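Local coordinates for inorganic polyphosphate/ATP-glucomannokinase (Arthrobacter sp., PDB 1WOQ), which phosphorylates glucose and mannose, drawing the phosphoryl group from either inorganic polyphosphate or ATP, as a kinase of the ROK family, at residues A108-R113 with V118-D123. Residues are numbered along the deposited sequence; the frame is centred on the assembly and turned at random.
With BGC (beta-D-glucopyranose), chain C.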
ATOM      1  N   ALA A 108       3.904 -15.250 -11.152  1.00 14.89           N
ATOM      2  CA  ALA A 108       3.706 -16.177 -12.266  1.00 15.30           C
ATOM      3  C   ALA A 108       2.288 -16.044 -12.812  1.00 15.25           C
ATOM      4  O   ALA A 108       2.079 -15.986 -14.023  1.00 14.60           O
ATOM      5  CB  ALA A 108       3.954 -17.613 -11.806  1.00 16.11           C
ATOM      6  N   LEU A 109       1.318 -16.010 -11.906  1.00 15.44           N
ATOM      7  CA  LEU A 109      -0.089 -15.880 -12.277  1.00 15.98           C
ATOM      8  C   LEU A 109      -0.336 -14.673 -13.178  1.00 16.71           C
ATOM      9  O   LEU A 109      -0.952 -14.789 -14.242  1.00 15.96           O
ATOM     10  CB  LEU A 109      -0.950 -15.729 -11.021  1.00 16.98           C
ATOM     11  CG  LEU A 109      -2.440 -15.438 -11.244  1.00 19.09           C
ATOM     12  CD1 LEU A 109      -3.142 -16.721 -11.662  1.00 20.28           C
ATOM     13  CD2 LEU A 109      -3.065 -14.882  -9.969  1.00 18.03           C
ATOM     14  N   LEU A 110       0.139 -13.511 -12.748  1.00 15.20           N
ATOM     15  CA  LEU A 110      -0.081 -12.292 -13.513  1.00 16.33           C
ATOM     16  C   LEU A 110       0.792 -12.174 -14.755  1.00 15.50           C
ATOM     17  O   LEU A 110       0.353 -11.638 -15.774  1.00 16.73           O
ATOM     18  CB  LEU A 110       0.094 -11.069 -12.603  1.00 15.54           C
ATOM     19  CG  LEU A 110      -0.895 -11.000 -11.429  1.00 16.84           C
ATOM     20  CD1 LEU A 110      -0.642  -9.736 -10.604  1.00 14.47           C
ATOM     21  CD2 LEU A 110      -2.331 -10.999 -11.955  1.00 17.49           C
ATOM     22  N   THR A 111       2.021 -12.677 -14.691  1.00 14.52           N
ATOM     23  CA  THR A 111       2.898 -12.610 -15.855  1.00 14.84           C
ATOM     24  C   THR A 111       2.286 -13.439 -16.985  1.00 16.51           C
ATOM     25  O   THR A 111       2.292 -13.026 -18.143  1.00 17.18           O
ATOM     26  CB  THR A 111       4.311 -13.145 -15.530  1.00 15.70           C
ATOM     27  OG1 THR A 111       4.923 -12.304 -14.543  1.00 14.36           O
ATOM     28  CG2 THR A 111       5.188 -13.154 -16.784  1.00 16.86           C
ATOM     29  N   ALA A 112       1.743 -14.600 -16.633  1.00 15.13           N
ATOM     30  CA  ALA A 112       1.123 -15.492 -17.612  1.00 17.61           C
ATOM     31  C   ALA A 112      -0.127 -14.869 -18.223  1.00 18.56           C
ATOM     32  O   ALA A 112      -0.359 -14.974 -19.428  1.00 18.20           O
ATOM     33  CB  ALA A 112       0.773 -16.819 -16.954  1.00 17.92           C
ATOM     34  N   ARG A 113      -0.931 -14.220 -17.389  1.00 17.50           N
ATOM     35  CA  ARG A 113      -2.158 -13.599 -17.873  1.00 19.38           C
ATOM     36  C   ARG A 113      -1.924 -12.334 -18.693  1.00 19.89           C
ATOM     37  O   ARG A 113      -2.600 -12.109 -19.700  1.00 19.81           O
ATOM     38  CB  ARG A 113      -3.090 -13.276 -16.702  1.00 19.46           C
ATOM     39  CG  ARG A 113      -4.419 -12.649 -17.140  1.00 21.07           C
ATOM     40  CD  ARG A 113      -5.216 -13.609 -18.023  1.00 23.51           C
ATOM     41  NE  ARG A 113      -6.441 -13.009 -18.556  1.00 24.16           N
ATOM     42  CZ  ARG A 113      -6.481 -12.146 -19.570  1.00 24.67           C
ATOM     43  NH1 ARG A 113      -5.366 -11.768 -20.180  1.00 24.34           N
ATOM     44  NH2 ARG A 113      -7.646 -11.655 -19.975  1.00 25.66           N
ATOM     45  N   VAL A 118       5.575  -9.342 -14.580  1.00 18.69           N
ATOM     46  CA  VAL A 118       4.828  -8.677 -13.519  1.00 18.29           C
ATOM     47  C   VAL A 118       5.487  -9.017 -12.196  1.00 21.19           C
ATOM     48  O   VAL A 118       5.762 -10.185 -11.911  1.00 20.15           O
ATOM     49  CB  VAL A 118       3.360  -9.155 -13.458  1.00 19.06           C
ATOM     50  CG1 VAL A 118       2.653  -8.515 -12.265  1.00 17.51           C
ATOM     51  CG2 VAL A 118       2.642  -8.803 -14.741  1.00 18.41           C
ATOM     52  N   GLU A 119       5.752  -7.992 -11.396  1.00 20.28           N
ATOM     53  CA  GLU A 119       6.369  -8.186 -10.094  1.00 20.42           C
ATOM     54  C   GLU A 119       5.510  -7.534  -9.030  1.00 18.37           C
ATOM     55  O   GLU A 119       5.228  -6.334  -9.084  1.00 16.96           O
ATOM     56  CB  GLU A 119       7.777  -7.607 -10.090  1.00 23.57           C
ATOM     57  CG  GLU A 119       8.732  -8.427 -10.937  1.00 26.81           C
ATOM     58  CD  GLU A 119      10.132  -7.870 -10.947  1.00 30.31           C
ATOM     59  OE1 GLU A 119      10.638  -7.520  -9.862  1.00 31.83           O
ATOM     60  OE2 GLU A 119      10.730  -7.797 -12.041  1.00 32.87           O
ATOM     61  N   VAL A 120       5.097  -8.349  -8.069  1.00 17.01           N
ATOM     62  CA  VAL A 120       4.233  -7.910  -6.989  1.00 15.41           C
ATOM     63  C   VAL A 120       5.003  -7.507  -5.739  1.00 14.69           C
ATOM     64  O   VAL A 120       6.083  -8.033  -5.450  1.00 14.52           O
ATOM     65  CB  VAL A 120       3.222  -9.031  -6.628  1.00 15.81           C
ATOM     66  CG1 VAL A 120       2.310  -8.590  -5.495  1.00 14.93           C
ATOM     67  CG2 VAL A 120       2.402  -9.403  -7.865  1.00 19.07           C
ATOM     68  N   ILE A 121       4.437  -6.554  -5.012  1.00 14.07           N
ATOM     69  CA  ILE A 121       5.024  -6.061  -3.774  1.00 13.61           C
ATOM     70  C   ILE A 121       3.865  -5.775  -2.831  1.00 13.17           C
ATOM     71  O   ILE A 121       2.752  -5.494  -3.276  1.00 11.94           O
ATOM     72  CB  ILE A 121       5.823  -4.763  -4.014  1.00 12.73           C
ATOM     73  CG1 ILE A 121       6.375  -4.232  -2.686  1.00 14.90           C
ATOM     74  CG2 ILE A 121       4.936  -3.724  -4.697  1.00 14.54           C
ATOM     75  CD1 ILE A 121       7.258  -3.002  -2.842  1.00 16.91           C
ATOM     76  N   ASN A 122       4.107  -5.866  -1.531  1.00 12.11           N
ATOM     77  CA  ASN A 122       3.045  -5.583  -0.576  1.00 12.46           C
ATOM     78  C   ASN A 122       2.522  -4.158  -0.781  1.00 11.69           C
ATOM     79  O   ASN A 122       3.295  -3.242  -1.055  1.00 12.18           O
ATOM     80  CB  ASN A 122       3.562  -5.751   0.851  1.00 10.45           C
ATOM     81  CG  ASN A 122       2.584  -5.243   1.876  1.00 10.94           C
ATOM     82  OD1 ASN A 122       2.693  -4.110   2.340  1.00 10.09           O
ATOM     83  ND2 ASN A 122       1.601  -6.072   2.223  1.00 10.44           N
ATOM     84  N   ASP A 123       1.212  -3.972  -0.641  1.00 11.06           N
ATOM     85  CA  ASP A 123       0.614  -2.657  -0.848  1.00 12.58           C
ATOM     86  C   ASP A 123       1.148  -1.548   0.065  1.00 12.70           C
ATOM     87  O   ASP A 123       1.391  -0.425  -0.392  1.00 12.41           O
ATOM     88  CB  ASP A 123      -0.917  -2.737  -0.742  1.00 12.03           C
ATOM     89  CG  ASP A 123      -1.403  -3.164   0.637  1.00 14.09           C
ATOM     90  OD1 ASP A 123      -2.528  -2.765   1.005  1.00 17.60           O
ATOM     91  OD2 ASP A 123      -0.687  -3.903   1.345  1.00 14.41           O
TER
HETATM   92  C2  BGC C 290      -2.384  -7.059   5.562  1.00 13.64           C
HETATM   93  C3  BGC C 290      -1.195  -6.251   5.025  1.00 11.49           C
HETATM   94  C4  BGC C 290      -1.701  -5.032   4.239  1.00 12.77           C
HETATM   95  C5  BGC C 290      -2.669  -4.219   5.112  1.00 13.44           C
HETATM   96  C6  BGC C 290      -3.288  -3.035   4.395  1.00 15.12           C
HETATM   97  C1  BGC C 290      -3.287  -6.138   6.386  1.00 13.33           C
HETATM   98  O1  BGC C 290      -4.391  -6.830   6.853  1.00 16.49           O
HETATM   99  O2  BGC C 290      -1.916  -8.128   6.368  1.00 12.64           O
HETATM  100  O3  BGC C 290      -0.386  -7.066   4.191  1.00 11.76           O
HETATM  101  O4  BGC C 290      -0.601  -4.215   3.853  1.00 12.12           O
HETATM  102  O5  BGC C 290      -3.751  -5.062   5.565  1.00 14.15           O
HETATM  103  O6  BGC C 290      -3.901  -3.429   3.177  1.00 15.80           O
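V118 meets both L110 and T111 where helix 106-114 turns back, after a short loop, into strand 118-122, an outermost strand of the first five-stranded sheet in this actin-like ATPase fold of the ROK family. Helix and strand segments run nearly antiparallel, at 147° with 7.3 Å between their axes, and illustrate how a strand that packs on a helix through its first residues can present ligand-binding residues at its far end. At V118 the backbone N donates to T111 OG1 at 3.0 Å, a bent bond (141° at the hydrogen). That hydroxyl lies beside the threonine's own backbone N and is also hydrogen-bonded to D107 O one helical turn back. The valine's CG1 reaches L110 CB at 3.6 Å, the two side chains slanting across one another, while CG2 packs over the leucine's backbone carbonyl group. V120, on the same face of the strand, offers CG2 to L110 CD1 (4.1 Å), and the side chains cross at roughly a right angle. L110 also touches V80 of the neighbouring strand and A55 of helix 51-66, extending this apolar layer. Beyond the helix, N122 sits at the N-cap of helix 123-134: its OD1 accepts from D125 N, while ND2, hydrogen-bonded to G84 O, makes weak hydrogen bonds to glucose O3 and O4. D123 follows with both carboxylate oxygens turned to the sugar, CG lying between backbone N and carbonyl carbon (chi1 63°). In the bound complex O6 donates to D123 OD1 at 2.7 Å. With an alanine in its place both carboxylate acceptors go, and the O4 and O6 hydroxyls would probably lose these mates. The shorter of the two bonds runs from glucose O4 to D123 OD2, at 2.5 Å.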